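Local coordinates for protein ZmpA Glycopeptidase (Clostridium perfringens, PDB 6XSX) that probably cleaves glycosylated proteins as a metal-dependent glycopeptidase of the M60 family, this chain holding the catalytic module of a longer protein, at residues V188-T193 with G268-V273; I241-W246 with N257-F262; L450-E455 with Y511-Y516. One frame throughout, in Å; residues are numbered along the deposited sequence.

Interaction 1: residues V188-T193 with G268-V273; sequences VNVTAT and GGALGV
V190 and L271 make the tightest approach between strand 188-190 and helix 268-272, with CG2 of V190 3.9 Å from CD2 of L271 and 4.2 Å from its CD1. The torsion behind this is that of V190: chi1 -69° places CG1 anti to the carbonyl carbon, within 4.3 Å of A270 CB, which leaves CG2 between the backbone N and the carbonyl carbon, facing L271. L271 leaves its backbone alongside the strand, and chi1 -72° carries its CD1/CD2 fork over to V190, where the two side chains meet at a slant with CD2 the nearer. V188 carries the other half. Its CG1, anti to the backbone N, reaches both helical residues, standing 4.1 Å from A270 CB and 4.2 Å from L271 CD2. All four residues are buried and their side-chain contacts are apolar; V188 CG1 also lies 4.1 Å from A270 O. Beyond L271 the helix closes in a Schellman motif at V273, and beyond V190 the side chain of T191 N-caps helix 192-202. With segment axes 8.9 Å apart at closest and 149° between their N-to-C directions, roughly antiparallel, this is a short helix laid on the mixed sheet, characteristic of alpha/beta layer packing.

Interaction 2: residues I241-W246 with N257-F262; sequences ISMLKW and NGITGF. With EDO (1,2-ethanediol), chain H.
At chi1 52° F262 has its CG between the backbone N and the carbonyl carbon, folding the ring back over the M243-L244 peptide, while K245, extended from chi2 to chi4 with all three near 180°, runs past G261. The ring lies over that peptide. M243 O stands 3.4 Å above the F262 ring plane, over its centre, and CZ of F262 is 3.4 Å from L244 N, while S242 CB meets the ring edge in plane. On the other side of the sheet, K245 CD passes 3.8 Å from G261 CA, where glycine leaves room for the lysine chain. Its NZ is held by N86, and a water 2.7 Å from K245 NZ passes the link on to I259 O. The two isoleucines run alongside each other, I241 CB 3.9 Å from I259 CG1. Five backbone bonds set the register, the shortest being T260 N to I241 O at 2.6 Å. S242 OG hydrogen-bonds an ethanediol, probably from the crystallisation liquor. These bonds define a parallel strand pair, and T260, bonded through OG1 to Y240, touches the HExxH residues (H281, E282, H285) of helix 277-286, a pattern that probably marks the metal site of the M60 metallopeptidase, although no metal is bound to them here.

Interaction 3: residues L450-E455 with Y511-Y516; sequences LKFEAE and YSIVAY
The carbonyl oxygen of I513 is the polar atom most closely approached here: the rim of the F452 ring comes up to it in plane, with CZ of F452 3.4 Å and CE1 3.7 Å from I513 O. This is a contact of aromatic C-H groups with a carbonyl rather than a conventional hydrogen bond. F452 takes chi1 75°, which sets CG between its backbone N and carbonyl carbon and drops the ring across to strand 511-516. One face of the ring then receives A515, whose CB lies 4.0 Å from the F452 ring centroid and only 8° off the normal, a well-centred CH-pi contact. These two contacts help set the ring's tilt, with I470 and Y526 also touching F452. I513 adds its CG2, 3.8 Å from F452 CE1, and sends CG1 to within 4.0 Å of A454 CB. The segment axes come within 8.5 Å at 142°, well beyond the spacing of hydrogen-bonded neighbours, in accord with their lying in different sheets (452-459/463-470/497-500 and 488-493/478-485/511-517/526-528). F468 and F528 add further apolar contacts around I513. Three strands facing four, each sheet antiparallel, are consistent with a fibronectin type III-like beta sandwich. The chemistry implies mainly apolar cohesion between the sheets at this point, with CH-pi and perhaps a weak aromatic C-H to carbonyl contribution.

From the N terminus, strand 186-190 opens interaction 1, which closes a long loop only when the chain reaches helix 267-272. Within that loop lies interaction 2, a much shorter closure across the excursion through strand 254-256. The two touch: N189 pairs by backbone with S242 and L244, probably by hydrogen bonds, and the F262 ring packs on A270, so strands 186-190, 240-244 and 259-262 run consecutively in one mixed sheet covered by the helix. Interaction 3 comes later in series, after a long run of helices, and joins the two sheets of the C-terminal beta module. Its centre lies about 51 Å from that of interaction 1 and 50 Å from that of interaction 2, without contact.

Interaction 1: residues V188-T193 with G268-V273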
loop_
_atom_site.group_PDB
_atom_site.type_symbol
_atom_site.label_atom_id
_atom_site.label_comp_id
_atom_site.label_asym_id
_atom_site.label_seq_id
_atom_site.Cartn_x
_atom_site.Cartn_y
_atom_site.Cartn_z
ATOM N N VAL A 188 -0.002 15.601 1.860
ATOM C CA VAL A 188 -0.311 15.552 0.439
ATOM C C VAL A 188 0.127 16.885 -0.171
ATOM O O VAL A 188 -0.389 17.941 0.195
ATOM C CB VAL A 188 -1.811 15.278 0.193
ATOM C CG1 VAL A 188 -2.194 15.444 -1.271
ATOM C CG2 VAL A 188 -2.237 13.904 0.699
ATOM N N ASN A 189 1.074 16.805 -1.114
ATOM C CA ASN A 189 1.720 17.950 -1.737
ATOM C C ASN A 189 1.379 17.952 -3.226
ATOM O O ASN A 189 1.770 17.026 -3.939
ATOM C CB ASN A 189 3.236 17.875 -1.519
ATOM C CG ASN A 189 4.029 18.855 -2.359
ATOM O OD1 ASN A 189 4.519 18.506 -3.437
ATOM N ND2 ASN A 189 4.163 20.078 -1.868
ATOM N N VAL A 190 0.673 19.007 -3.672
ATOM C CA VAL A 190 0.241 19.189 -5.053
ATOM C C VAL A 190 0.429 20.662 -5.425
ATOM O O VAL A 190 0.934 21.438 -4.616
ATOM C CB VAL A 190 -1.239 18.792 -5.244
ATOM C CG1 VAL A 190 -1.481 17.294 -5.115
ATOM C CG2 VAL A 190 -2.161 19.580 -4.317
ATOM N N THR A 191 0.012 21.049 -6.643
ATOM C CA THR A 191 0.040 22.458 -7.027
ATOM C C THR A 191 -1.212 23.161 -6.507
ATOM O O THR A 191 -2.268 22.542 -6.366
ATOM C CB THR A 191 0.104 22.682 -8.548
ATOM O OG1 THR A 191 -1.103 22.246 -9.181
ATOM C CG2 THR A 191 1.309 22.059 -9.219
ATOM N N ALA A 192 -1.089 24.475 -6.281
ATOM C CA ALA A 192 -2.198 25.306 -5.825
ATOM C C ALA A 192 -3.264 25.430 -6.918
ATOM O O ALA A 192 -4.459 25.394 -6.627
ATOM C CB ALA A 192 -1.693 26.659 -5.386
ATOM N N THR A 193 -2.813 25.580 -8.167
ATOM C CA THR A 193 -3.695 25.806 -9.301
ATOM C C THR A 193 -4.592 24.588 -9.520
ATOM O O THR A 193 -5.798 24.731 -9.746
ATOM C CB THR A 193 -2.915 26.206 -10.561
ATOM O OG1 THR A 193 -1.966 25.170 -10.794
ATOM C CG2 THR A 193 -2.182 27.525 -10.418
ATOM N N GLY A 268 -5.413 14.800 -8.738
ATOM C CA GLY A 268 -6.772 14.543 -8.277
ATOM C C GLY A 268 -6.903 13.237 -7.494
ATOM O O GLY A 268 -7.611 13.187 -6.485
ATOM N N GLY A 269 -6.216 12.185 -7.961
ATOM C CA GLY A 269 -6.121 10.939 -7.211
ATOM C C GLY A 269 -5.575 11.172 -5.799
ATOM O O GLY A 269 -6.076 10.605 -4.823
ATOM N N ALA A 270 -4.549 12.029 -5.709
ATOM C CA ALA A 270 -3.889 12.343 -4.453
ATOM C C ALA A 270 -4.858 13.059 -3.508
ATOM O O ALA A 270 -4.967 12.689 -2.338
ATOM C CB ALA A 270 -2.643 13.167 -4.705
ATOM N N LEU A 271 -5.543 14.086 -4.025
ATOM C CA LEU A 271 -6.440 14.913 -3.233
ATOM C C LEU A 271 -7.680 14.118 -2.835
ATOM O O LEU A 271 -8.221 14.310 -1.745
ATOM C CB LEU A 271 -6.804 16.170 -4.032
ATOM C CG LEU A 271 -5.672 17.191 -4.181
ATOM C CD1 LEU A 271 -6.049 18.305 -5.146
ATOM C CD2 LEU A 271 -5.280 17.778 -2.828
ATOM N N GLY A 272 -8.115 13.229 -3.729
ATOM C CA GLY A 272 -9.231 12.330 -3.473
ATOM C C GLY A 272 -8.850 11.145 -2.588
ATOM O O GLY A 272 -9.726 10.429 -2.117
ATOM N N VAL A 273 -7.547 10.961 -2.337
ATOM C CA VAL A 273 -7.057 9.840 -1.546
ATOM C C VAL A 273 -7.489 8.522 -2.196
ATOM O O VAL A 273 -8.060 7.636 -1.556
ATOM C CB VAL A 273 -7.475 9.953 -0.066
ATOM C CG1 VAL A 273 -6.725 8.955 0.798
ATOM C CG2 VAL A 273 -7.243 11.361 0.472
#

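Interaction 2: residues I241-W246 with N257-F262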
loop_
_atom_site.group_PDB
_atom_site.type_symbol
_atom_site.label_atom_id
_atom_site.label_comp_id
_atom_site.label_asym_id
_atom_site.label_seq_id
_atom_site.Cartn_x
_atom_site.Cartn_y
_atom_site.Cartn_z
ATOM N N ILE A 241 4.358 10.868 3.172
ATOM C CA ILE A 241 4.307 11.928 2.172
ATOM C C ILE A 241 3.931 11.343 0.812
ATOM O O ILE A 241 4.594 10.423 0.327
ATOM C CB ILE A 241 5.665 12.658 2.083
ATOM C CG1 ILE A 241 6.068 13.270 3.430
ATOM C CG2 ILE A 241 5.650 13.701 0.962
ATOM C CD1 ILE A 241 7.566 13.381 3.629
ATOM N N SER A 242 2.872 11.907 0.212
ATOM C CA SER A 242 2.586 11.770 -1.211
ATOM C C SER A 242 2.805 13.126 -1.877
ATOM O O SER A 242 2.217 14.120 -1.463
ATOM C CB SER A 242 1.176 11.280 -1.452
ATOM O OG SER A 242 0.864 10.212 -0.575
ATOM N N MET A 243 3.673 13.176 -2.887
ATOM C CA MET A 243 4.000 14.459 -3.491
ATOM C C MET A 243 4.037 14.339 -5.013
ATOM O O MET A 243 4.286 13.266 -5.564
ATOM C CB MET A 243 5.350 14.987 -2.987
ATOM C CG MET A 243 6.515 14.089 -3.340
ATOM S SD MET A 243 8.134 14.899 -3.214
ATOM C CE MET A 243 8.440 14.790 -1.452
ATOM N N LEU A 244 3.757 15.469 -5.669
ATOM C CA LEU A 244 3.869 15.603 -7.105
ATOM C C LEU A 244 5.335 15.427 -7.483
ATOM O O LEU A 244 6.214 16.027 -6.864
ATOM C CB LEU A 244 3.371 17.006 -7.466
ATOM C CG LEU A 244 3.526 17.430 -8.924
ATOM C CD1 LEU A 244 2.747 16.492 -9.840
ATOM C CD2 LEU A 244 3.062 18.871 -9.106
ATOM N N LYS A 245 5.578 14.594 -8.498
ATOM C CA LYS A 245 6.919 14.415 -9.029
ATOM C C LYS A 245 6.847 14.399 -10.551
ATOM O O LYS A 245 5.806 14.099 -11.133
ATOM C CB LYS A 245 7.510 13.091 -8.544
ATOM C CG LYS A 245 7.891 13.014 -7.076
ATOM C CD LYS A 245 8.741 11.788 -6.798
ATOM C CE LYS A 245 8.929 11.527 -5.321
ATOM N NZ LYS A 245 9.868 10.405 -5.112
ATOM N N TRP A 246 7.982 14.695 -11.186
ATOM C CA TRP A 246 8.054 14.655 -12.635
ATOM C C TRP A 246 8.445 13.239 -13.047
ATOM O O TRP A 246 9.614 12.877 -12.975
ATOM C CB TRP A 246 9.059 15.711 -13.120
ATOM C CG TRP A 246 9.319 15.717 -14.595
ATOM C CD1 TRP A 246 8.407 15.534 -15.594
ATOM C CD2 TRP A 246 10.579 15.973 -15.246
ATOM N NE1 TRP A 246 9.016 15.629 -16.816
ATOM C CE2 TRP A 246 10.345 15.910 -16.635
ATOM C CE3 TRP A 246 11.879 16.245 -14.795
ATOM C CZ2 TRP A 246 11.369 16.091 -17.568
ATOM C CZ3 TRP A 246 12.888 16.433 -15.716
ATOM C CH2 TRP A 246 12.635 16.355 -17.089
ATOM N N ASN A 257 11.530 5.949 1.125
ATOM C CA ASN A 257 11.779 6.940 2.163
ATOM C C ASN A 257 10.467 7.494 2.729
ATOM O O ASN A 257 10.403 8.645 3.166
ATOM C CB ASN A 257 12.733 8.034 1.667
ATOM C CG ASN A 257 14.093 7.486 1.287
ATOM O OD1 ASN A 257 14.827 6.995 2.145
ATOM N ND2 ASN A 257 14.414 7.525 0.005
ATOM N N GLY A 258 9.422 6.663 2.725
ATOM C CA GLY A 258 8.114 7.067 3.212
ATOM C C GLY A 258 7.473 8.138 2.334
ATOM O O GLY A 258 6.707 8.966 2.819
ATOM N N ILE A 259 7.797 8.108 1.039
ATOM C CA ILE A 259 7.250 9.057 0.083
ATOM C C ILE A 259 6.623 8.273 -1.068
ATOM O O ILE A 259 7.268 7.387 -1.630
ATOM C CB ILE A 259 8.360 10.013 -0.416
ATOM C CG1 ILE A 259 8.878 10.914 0.711
ATOM C CG2 ILE A 259 7.892 10.822 -1.620
ATOM C CD1 ILE A 259 10.305 11.419 0.522
ATOM N N THR A 260 5.375 8.622 -1.414
ATOM C CA THR A 260 4.784 8.237 -2.689
ATOM C C THR A 260 4.889 9.407 -3.670
ATOM O O THR A 260 4.486 10.530 -3.366
ATOM C CB THR A 260 3.312 7.825 -2.539
ATOM O OG1 THR A 260 3.257 6.563 -1.871
ATOM C CG2 THR A 260 2.584 7.753 -3.867
ATOM N N GLY A 261 5.455 9.139 -4.846
ATOM C CA GLY A 261 5.479 10.122 -5.917
ATOM C C GLY A 261 4.375 9.806 -6.919
ATOM O O GLY A 261 4.108 8.636 -7.166
ATOM N N PHE A 262 3.710 10.847 -7.435
ATOM C CA PHE A 262 2.693 10.702 -8.465
ATOM C C PHE A 262 2.912 11.818 -9.484
ATOM O O PHE A 262 3.439 12.875 -9.142
ATOM C CB PHE A 262 1.283 10.753 -7.864
ATOM C CG PHE A 262 1.031 11.952 -6.981
ATOM C CD1 PHE A 262 0.809 13.214 -7.528
ATOM C CD2 PHE A 262 1.053 11.830 -5.597
ATOM C CE1 PHE A 262 0.618 14.319 -6.708
ATOM C CE2 PHE A 262 0.832 12.931 -4.777
ATOM C CZ PHE A 262 0.631 14.178 -5.332
HETATM C C1 EDO H . -3.346 7.062 -1.057
HETATM O O1 EDO H . -3.966 8.082 -1.849
HETATM C C2 EDO H . -2.097 7.412 -0.312
HETATM O O2 EDO H . -1.045 7.987 -1.092
HETATM O O HOH W 1 8.674 8.168 -4.105
#

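Interaction 3: residues L450-E455 with Y511-Y516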
loop_
_atom_site.group_PDB
_atom_site.type_symbol
_atom_site.label_atom_id
_atom_site.label_comp_id
_atom_site.label_asym_id
_atom_site.label_seq_id
_atom_site.Cartn_x
_atom_site.Cartn_y
_atom_site.Cartn_z
ATOM N N LEU A 450 -28.592 -27.258 -1.923
ATOM C CA LEU A 450 -27.734 -27.077 -3.081
ATOM C C LEU A 450 -28.118 -28.078 -4.171
ATOM O O LEU A 450 -28.213 -29.266 -3.917
ATOM C CB LEU A 450 -26.274 -27.278 -2.665
ATOM C CG LEU A 450 -25.273 -27.293 -3.820
ATOM C CD1 LEU A 450 -25.206 -25.925 -4.481
ATOM C CD2 LEU A 450 -23.887 -27.711 -3.333
ATOM N N LYS A 451 -28.361 -27.581 -5.381
ATOM C CA LYS A 451 -28.458 -28.439 -6.552
ATOM C C LYS A 451 -27.635 -27.798 -7.666
ATOM O O LYS A 451 -27.821 -26.625 -7.984
ATOM C CB LYS A 451 -29.922 -28.638 -6.974
ATOM N N PHE A 452 -26.697 -28.559 -8.221
ATOM C CA PHE A 452 -25.962 -28.108 -9.389
ATOM C C PHE A 452 -25.823 -29.272 -10.367
ATOM O O PHE A 452 -25.927 -30.430 -9.975
ATOM C CB PHE A 452 -24.602 -27.514 -9.002
ATOM C CG PHE A 452 -23.547 -28.514 -8.600
ATOM C CD1 PHE A 452 -22.545 -28.886 -9.488
ATOM C CD2 PHE A 452 -23.556 -29.088 -7.334
ATOM C CE1 PHE A 452 -21.571 -29.802 -9.113
ATOM C CE2 PHE A 452 -22.586 -30.009 -6.968
ATOM C CZ PHE A 452 -21.597 -30.368 -7.858
ATOM N N GLU A 453 -25.581 -28.941 -11.636
ATOM C CA GLU A 453 -25.500 -29.927 -12.699
ATOM C C GLU A 453 -24.376 -29.532 -13.649
ATOM O O GLU A 453 -23.987 -28.371 -13.688
ATOM C CB GLU A 453 -26.813 -29.960 -13.483
ATOM C CG GLU A 453 -27.994 -30.417 -12.644
ATOM C CD GLU A 453 -29.310 -30.522 -13.393
ATOM O OE1 GLU A 453 -29.679 -29.535 -14.071
ATOM O OE2 GLU A 453 -29.956 -31.597 -13.308
ATOM N N ALA A 454 -23.897 -30.514 -14.420
ATOM C CA ALA A 454 -22.918 -30.299 -15.475
ATOM C C ALA A 454 -23.422 -30.932 -16.767
ATOM O O ALA A 454 -24.053 -31.983 -16.733
ATOM C CB ALA A 454 -21.585 -30.890 -15.077
ATOM N N GLU A 455 -23.110 -30.291 -17.895
ATOM C CA GLU A 455 -23.478 -30.801 -19.207
ATOM C C GLU A 455 -22.256 -30.729 -20.120
ATOM O O GLU A 455 -21.617 -29.686 -20.203
ATOM C CB GLU A 455 -24.624 -29.960 -19.775
ATOM C CG GLU A 455 -25.105 -30.433 -21.133
ATOM C CD GLU A 455 -26.246 -29.620 -21.727
ATOM O OE1 GLU A 455 -26.030 -28.428 -22.045
ATOM O OE2 GLU A 455 -27.351 -30.178 -21.868
ATOM N N TYR A 511 -16.727 -38.482 -15.574
ATOM C CA TYR A 511 -16.384 -37.188 -14.997
ATOM C C TYR A 511 -17.038 -37.023 -13.627
ATOM O O TYR A 511 -18.126 -37.540 -13.383
ATOM C CB TYR A 511 -16.784 -36.041 -15.929
ATOM C CG TYR A 511 -15.917 -35.838 -17.148
ATOM C CD1 TYR A 511 -14.718 -35.140 -17.074
ATOM C CD2 TYR A 511 -16.311 -36.306 -18.391
ATOM C CE1 TYR A 511 -13.927 -34.933 -18.195
ATOM C CE2 TYR A 511 -15.530 -36.114 -19.520
ATOM C CZ TYR A 511 -14.335 -35.424 -19.424
ATOM O OH TYR A 511 -13.571 -35.234 -20.540
ATOM N N SER A 512 -16.367 -36.272 -12.744
ATOM C CA SER A 512 -16.863 -36.004 -11.402
ATOM C C SER A 512 -16.593 -34.550 -11.023
ATOM O O SER A 512 -15.441 -34.116 -11.016
ATOM C CB SER A 512 -16.257 -36.955 -10.405
ATOM O OG SER A 512 -16.851 -36.776 -9.132
ATOM N N ILE A 513 -17.671 -33.820 -10.704
ATOM C CA ILE A 513 -17.644 -32.379 -10.512
ATOM C C ILE A 513 -17.995 -32.057 -9.059
ATOM O O ILE A 513 -19.030 -32.491 -8.544
ATOM C CB ILE A 513 -18.620 -31.676 -11.477
ATOM C CG1 ILE A 513 -18.476 -32.160 -12.924
ATOM C CG2 ILE A 513 -18.510 -30.160 -11.357
ATOM C CD1 ILE A 513 -17.151 -31.821 -13.585
ATOM N N VAL A 514 -17.128 -31.270 -8.414
ATOM C CA VAL A 514 -17.337 -30.849 -7.040
ATOM C C VAL A 514 -17.325 -29.320 -6.994
ATOM O O VAL A 514 -16.337 -28.699 -7.381
ATOM C CB VAL A 514 -16.273 -31.477 -6.118
ATOM C CG1 VAL A 514 -16.392 -31.002 -4.676
ATOM C CG2 VAL A 514 -16.289 -33.005 -6.182
ATOM N N ALA A 515 -18.437 -28.728 -6.531
ATOM C CA ALA A 515 -18.574 -27.285 -6.408
ATOM C C ALA A 515 -17.999 -26.841 -5.064
ATOM O O ALA A 515 -18.007 -27.609 -4.110
ATOM C CB ALA A 515 -20.028 -26.883 -6.550
ATOM N N TYR A 516 -17.478 -25.606 -5.011
ATOM C CA TYR A 516 -16.844 -25.098 -3.801
ATOM C C TYR A 516 -17.482 -23.775 -3.410
ATOM O O TYR A 516 -17.772 -22.963 -4.284
ATOM C CB TYR A 516 -15.333 -24.934 -3.975
ATOM C CG TYR A 516 -14.566 -26.198 -3.707
ATOM C CD1 TYR A 516 -14.494 -27.201 -4.664
ATOM C CD2 TYR A 516 -13.933 -26.402 -2.489
ATOM C CE1 TYR A 516 -13.798 -28.376 -4.415
ATOM C CE2 TYR A 516 -13.226 -27.564 -2.228
ATOM C CZ TYR A 516 -13.164 -28.554 -3.196
ATOM O OH TYR A 516 -12.477 -29.707 -2.951
#